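Local coordinates for protein transcriptional regulator, TetR family (PDB 3VPR) that represses transcription as a TetR-family regulator, probably by binding cis-regulatory DNA through a helix-turn-helix motif, at residues A[48-60]-A[106-118]. Numbering follows the deposited sequence.
Sequences EEILYEISLLALK and SLSPENRLKTIAL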
loop_
_atom_site.group_PDB
_atom_site.type_symbol
_atom_site.label_atom_id
_atom_site.label_comp_id
_atom_site.label_asym_id
_atom_site.label_seq_id
_atom_site.Cartn_x
_atom_site.Cartn_y
_atom_site.Cartn_z
ATOM N N GLU A 48 -22.240 -9.548 1.256
ATOM C CA GLU A 48 -21.129 -9.675 0.321
ATOM C C GLU A 48 -21.418 -8.929 -0.980
ATOM O O GLU A 48 -20.517 -8.353 -1.581
ATOM C CB GLU A 48 -20.857 -11.173 0.064
ATOM C CG GLU A 48 -19.633 -11.503 -0.791
ATOM C CD GLU A 48 -19.898 -11.363 -2.275
ATOM O OE1 GLU A 48 -21.085 -11.411 -2.671
ATOM O OE2 GLU A 48 -18.924 -11.221 -3.045
ATOM N N GLU A 49 -22.677 -8.935 -1.407
ATOM C CA GLU A 49 -23.057 -8.240 -2.629
ATOM C C GLU A 49 -22.923 -6.733 -2.436
ATOM O O GLU A 49 -22.614 -6.023 -3.394
ATOM C CB GLU A 49 -24.492 -8.589 -3.034
ATOM C CG GLU A 49 -25.054 -7.762 -4.193
ATOM C CD GLU A 49 -24.398 -8.071 -5.519
ATOM O OE1 GLU A 49 -23.868 -9.187 -5.672
ATOM O OE2 GLU A 49 -24.435 -7.211 -6.423
ATOM N N ILE A 50 -23.135 -6.255 -1.207
ATOM C CA ILE A 50 -23.019 -4.817 -0.906
ATOM C C ILE A 50 -21.548 -4.421 -1.020
ATOM O O ILE A 50 -21.207 -3.410 -1.649
ATOM C CB ILE A 50 -23.539 -4.483 0.530
ATOM C CG1 ILE A 50 -25.040 -4.779 0.614
ATOM C CG2 ILE A 50 -23.269 -3.008 0.872
ATOM C CD1 ILE A 50 -25.680 -4.430 1.959
ATOM N N LEU A 51 -20.682 -5.233 -0.421
ATOM C CA LEU A 51 -19.244 -5.010 -0.485
ATOM C C LEU A 51 -18.796 -5.085 -1.946
ATOM O O LEU A 51 -17.952 -4.323 -2.398
ATOM C CB LEU A 51 -18.501 -6.090 0.313
ATOM C CG LEU A 51 -16.989 -6.117 0.059
ATOM C CD1 LEU A 51 -16.392 -4.777 0.464
ATOM C CD2 LEU A 51 -16.333 -7.249 0.834
ATOM N N TYR A 52 -19.364 -6.033 -2.677
ATOM C CA TYR A 52 -19.027 -6.205 -4.082
ATOM C C TYR A 52 -19.397 -4.957 -4.901
ATOM O O TYR A 52 -18.577 -4.454 -5.661
ATOM C CB TYR A 52 -19.739 -7.450 -4.631
ATOM C CG TYR A 52 -19.695 -7.576 -6.127
ATOM C CD1 TYR A 52 -18.478 -7.698 -6.807
ATOM C CD2 TYR A 52 -20.869 -7.544 -6.872
ATOM C CE1 TYR A 52 -18.437 -7.778 -8.186
ATOM C CE2 TYR A 52 -20.843 -7.624 -8.249
ATOM C CZ TYR A 52 -19.629 -7.738 -8.905
ATOM O OH TYR A 52 -19.613 -7.794 -10.280
ATOM N N GLU A 53 -20.617 -4.454 -4.731
ATOM C CA GLU A 53 -21.059 -3.273 -5.476
ATOM C C GLU A 53 -20.298 -2.001 -5.092
ATOM O O GLU A 53 -20.033 -1.148 -5.937
ATOM C CB GLU A 53 -22.574 -3.092 -5.334
ATOM C CG GLU A 53 -23.319 -4.017 -6.286
ATOM C CD GLU A 53 -24.817 -3.896 -6.218
ATOM O OE1 GLU A 53 -25.337 -2.762 -6.289
ATOM O OE2 GLU A 53 -25.477 -4.950 -6.109
ATOM N N ILE A 54 -19.924 -1.885 -3.823
ATOM C CA ILE A 54 -19.129 -0.747 -3.403
ATOM C C ILE A 54 -17.776 -0.817 -4.140
ATOM O O ILE A 54 -17.289 0.180 -4.673
ATOM C CB ILE A 54 -18.898 -0.773 -1.882
ATOM C CG1 ILE A 54 -20.174 -0.316 -1.164
ATOM C CG2 ILE A 54 -17.702 0.103 -1.511
ATOM C CD1 ILE A 54 -20.120 -0.440 0.345
ATOM N N SER A 55 -17.176 -2.002 -4.173
ATOM C CA SER A 55 -15.885 -2.181 -4.848
ATOM C C SER A 55 -16.001 -1.850 -6.333
ATOM O O SER A 55 -15.183 -1.114 -6.880
ATOM C CB SER A 55 -15.398 -3.618 -4.671
ATOM O OG SER A 55 -15.194 -3.897 -3.298
ATOM N N LEU A 56 -17.025 -2.393 -6.977
ATOM C CA LEU A 56 -17.275 -2.136 -8.396
ATOM C C LEU A 56 -17.384 -0.626 -8.643
ATOM O O LEU A 56 -16.688 -0.080 -9.496
ATOM C CB LEU A 56 -18.576 -2.827 -8.813
ATOM C CG LEU A 56 -18.587 -3.702 -10.068
ATOM C CD1 LEU A 56 -17.434 -4.702 -10.024
ATOM C CD2 LEU A 56 -19.931 -4.424 -10.145
ATOM N N LEU A 57 -18.249 0.047 -7.887
ATOM C CA LEU A 57 -18.439 1.498 -8.013
ATOM C C LEU A 57 -17.113 2.261 -7.950
ATOM O O LEU A 57 -16.866 3.180 -8.730
ATOM C CB LEU A 57 -19.374 2.002 -6.910
ATOM C CG LEU A 57 -19.758 3.486 -6.868
ATOM C CD1 LEU A 57 -21.117 3.626 -6.195
ATOM C CD2 LEU A 57 -18.690 4.312 -6.130
ATOM N N ALA A 58 -16.257 1.880 -7.015
ATOM C CA ALA A 58 -14.969 2.537 -6.885
ATOM C C ALA A 58 -14.048 2.210 -8.056
ATOM O O ALA A 58 -13.438 3.112 -8.623
ATOM C CB ALA A 58 -14.306 2.137 -5.565
ATOM N N LEU A 59 -13.957 0.928 -8.416
ATOM C CA LEU A 59 -13.089 0.487 -9.508
ATOM C C LEU A 59 -13.539 0.918 -10.896
ATOM O O LEU A 59 -12.698 1.238 -11.736
ATOM C CB LEU A 59 -12.910 -1.038 -9.464
ATOM C CG LEU A 59 -12.107 -1.513 -8.245
ATOM C CD1 LEU A 59 -12.183 -3.024 -8.100
ATOM C CD2 LEU A 59 -10.669 -1.057 -8.387
ATOM N N LYS A 60 -14.850 0.932 -11.142
ATOM C CA LYS A 60 -15.364 1.354 -12.447
ATOM C C LYS A 60 -15.104 2.840 -12.625
ATOM O O LYS A 60 -14.705 3.283 -13.698
ATOM C CB LYS A 60 -16.865 1.077 -12.572
ATOM C CG LYS A 60 -17.195 -0.376 -12.908
ATOM C CD LYS A 60 -18.701 -0.589 -13.091
ATOM C CE LYS A 60 -19.015 -1.999 -13.584
ATOM N NZ LYS A 60 -20.482 -2.253 -13.657
ATOM N N SER A 106 -12.848 -11.009 1.359
ATOM C CA SER A 106 -14.226 -11.333 1.697
ATOM C C SER A 106 -15.153 -11.599 0.518
ATOM O O SER A 106 -16.208 -12.203 0.692
ATOM C CB SER A 106 -14.818 -10.219 2.575
ATOM O OG SER A 106 -14.154 -10.144 3.826
ATOM N N LEU A 107 -14.782 -11.151 -0.675
ATOM C CA LEU A 107 -15.633 -11.380 -1.841
ATOM C C LEU A 107 -15.670 -12.843 -2.262
ATOM O O LEU A 107 -14.751 -13.608 -1.957
ATOM C CB LEU A 107 -15.145 -10.555 -3.027
ATOM C CG LEU A 107 -15.238 -9.035 -2.911
ATOM C CD1 LEU A 107 -14.586 -8.416 -4.128
ATOM C CD2 LEU A 107 -16.694 -8.603 -2.795
ATOM N N SER A 108 -16.734 -13.231 -2.962
ATOM C CA SER A 108 -16.842 -14.591 -3.465
ATOM C C SER A 108 -15.876 -14.608 -4.648
ATOM O O SER A 108 -15.594 -13.560 -5.224
ATOM C CB SER A 108 -18.268 -14.889 -3.935
ATOM O OG SER A 108 -18.692 -13.953 -4.914
ATOM N N PRO A 109 -15.349 -15.788 -5.016
ATOM C CA PRO A 109 -14.407 -15.884 -6.139
ATOM C C PRO A 109 -14.832 -15.150 -7.413
ATOM O O PRO A 109 -14.060 -14.377 -7.977
ATOM C CB PRO A 109 -14.265 -17.392 -6.347
ATOM C CG PRO A 109 -14.411 -17.926 -4.964
ATOM C CD PRO A 109 -15.581 -17.114 -4.412
ATOM N N GLU A 110 -16.054 -15.370 -7.874
ATOM C CA GLU A 110 -16.465 -14.694 -9.098
ATOM C C GLU A 110 -16.547 -13.178 -8.941
ATOM O O GLU A 110 -16.263 -12.442 -9.892
ATOM C CB GLU A 110 -17.794 -15.248 -9.628
ATOM C CG GLU A 110 -18.296 -14.511 -10.875
ATOM C CD GLU A 110 -19.238 -15.343 -11.736
ATOM O OE1 GLU A 110 -20.198 -15.938 -11.191
ATOM O OE2 GLU A 110 -19.024 -15.389 -12.969
ATOM N N ASN A 111 -16.928 -12.696 -7.757
ATOM C CA ASN A 111 -16.994 -11.248 -7.568
ATOM C C ASN A 111 -15.583 -10.703 -7.555
ATOM O O ASN A 111 -15.299 -9.698 -8.191
ATOM C CB ASN A 111 -17.686 -10.871 -6.257
ATOM C CG ASN A 111 -19.189 -11.001 -6.338
ATOM O OD1 ASN A 111 -19.774 -10.962 -7.421
ATOM N ND2 ASN A 111 -19.827 -11.141 -5.190
ATOM N N ARG A 112 -14.695 -11.391 -6.844
ATOM C CA ARG A 112 -13.306 -10.961 -6.751
ATOM C C ARG A 112 -12.738 -10.897 -8.155
ATOM O O ARG A 112 -11.860 -10.093 -8.440
ATOM C CB ARG A 112 -12.487 -11.957 -5.926
ATOM C CG ARG A 112 -11.152 -11.423 -5.435
ATOM C CD ARG A 112 -10.193 -12.554 -5.134
ATOM N NE ARG A 112 -10.887 -13.694 -4.546
ATOM C CZ ARG A 112 -11.312 -13.740 -3.294
ATOM N NH1 ARG A 112 -11.107 -12.706 -2.493
ATOM N NH2 ARG A 112 -11.956 -14.809 -2.849
ATOM N N LEU A 113 -13.257 -11.761 -9.024
ATOM C CA LEU A 113 -12.814 -11.854 -10.409
ATOM C C LEU A 113 -13.110 -10.614 -11.219
ATOM O O LEU A 113 -12.222 -10.082 -11.877
ATOM C CB LEU A 113 -13.459 -13.071 -11.095
ATOM C CG LEU A 113 -13.077 -13.387 -12.543
ATOM C CD1 LEU A 113 -13.627 -14.765 -12.919
ATOM C CD2 LEU A 113 -13.629 -12.331 -13.482
ATOM N N LYS A 114 -14.361 -10.165 -11.203
ATOM C CA LYS A 114 -14.723 -8.984 -11.973
ATOM C C LYS A 114 -14.054 -7.746 -11.386
ATOM O O LYS A 114 -13.800 -6.774 -12.096
ATOM C CB LYS A 114 -16.245 -8.799 -12.005
ATOM C CG LYS A 114 -16.995 -9.996 -12.569
ATOM C CD LYS A 114 -18.481 -9.714 -12.720
ATOM C CE LYS A 114 -18.816 -9.255 -14.127
ATOM N NZ LYS A 114 -18.572 -10.342 -15.125
ATOM N N THR A 115 -13.763 -7.800 -10.090
ATOM C CA THR A 115 -13.120 -6.702 -9.397
ATOM C C THR A 115 -11.637 -6.596 -9.762
ATOM O O THR A 115 -11.160 -5.530 -10.147
ATOM C CB THR A 115 -13.268 -6.892 -7.889
ATOM O OG1 THR A 115 -14.593 -6.507 -7.496
ATOM C CG2 THR A 115 -12.246 -6.076 -7.142
ATOM N N ILE A 116 -10.913 -7.708 -9.645
ATOM C CA ILE A 116 -9.489 -7.733 -9.960
ATOM C C ILE A 116 -9.306 -7.453 -11.445
ATOM O O ILE A 116 -8.327 -6.838 -11.853
ATOM C CB ILE A 116 -8.854 -9.109 -9.613
ATOM C CG1 ILE A 116 -9.014 -9.404 -8.122
ATOM C CG2 ILE A 116 -7.376 -9.115 -9.985
ATOM C CD1 ILE A 116 -8.392 -8.362 -7.206
ATOM N N ALA A 117 -10.263 -7.897 -12.253
ATOM C CA ALA A 117 -10.196 -7.661 -13.690
ATOM C C ALA A 117 -10.268 -6.152 -13.960
ATOM O O ALA A 117 -9.696 -5.666 -14.930
ATOM C CB ALA A 117 -11.338 -8.393 -14.404
ATOM N N LEU A 118 -10.974 -5.413 -13.107
ATOM C CA LEU A 118 -11.065 -3.958 -13.275
ATOM C C LEU A 118 -9.752 -3.305 -12.817
ATOM O O LEU A 118 -9.277 -2.339 -13.419
ATOM C CB LEU A 118 -12.246 -3.389 -12.485
ATOM C CG LEU A 118 -13.611 -3.538 -13.179
ATOM C CD1 LEU A 118 -14.712 -3.064 -12.239
ATOM C CD2 LEU A 118 -13.638 -2.729 -14.476
#
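The long helix 47-70, which links the DNA-binding headpiece of a TetR-type repressor to its C-terminal helical domain, packs here beside the start of helix 109-135, where Glu48 meets the N-cap residue Ser108 and Asn111. The two segments run nearly parallel, their axes 14° apart. Ser108 N donates to Glu48 OE2 at 3.0 Å, from 46° above the carboxylate plane. Asn111 ND2 also donates to OE2, amide and carboxylate lying nearly coplanar, though the modelled separation is doubtfully short; a carboxylate suits because one oxygen can accept several donors. Asparagine suits its place by donating through ND2 while laying its flat amide on Tyr52, OD1 3.3 Å above the ring centre. With CG anti to the backbone N (chi1 168°), the tyrosine offers that amide an aromatic face, planes 12° apart, with Leu107 CD2 at the ring's edge and 3.7 Å from Tyr52 CB. A serine in place of Tyr52 would probably leave one amide face without its aromatic cover and open a gap beside Leu107 CD2. Farther along, compact Thr115 sits as a knob among Tyr52, Ser55, Leu56 and Leu59, and Leu118 CD1 meets Leu56 CD1 at 3.9 Å. Beyond this interface, helix 94-103 packs on Leu51 and Leu59, and helix 4-19 on Ile50 and Ile54.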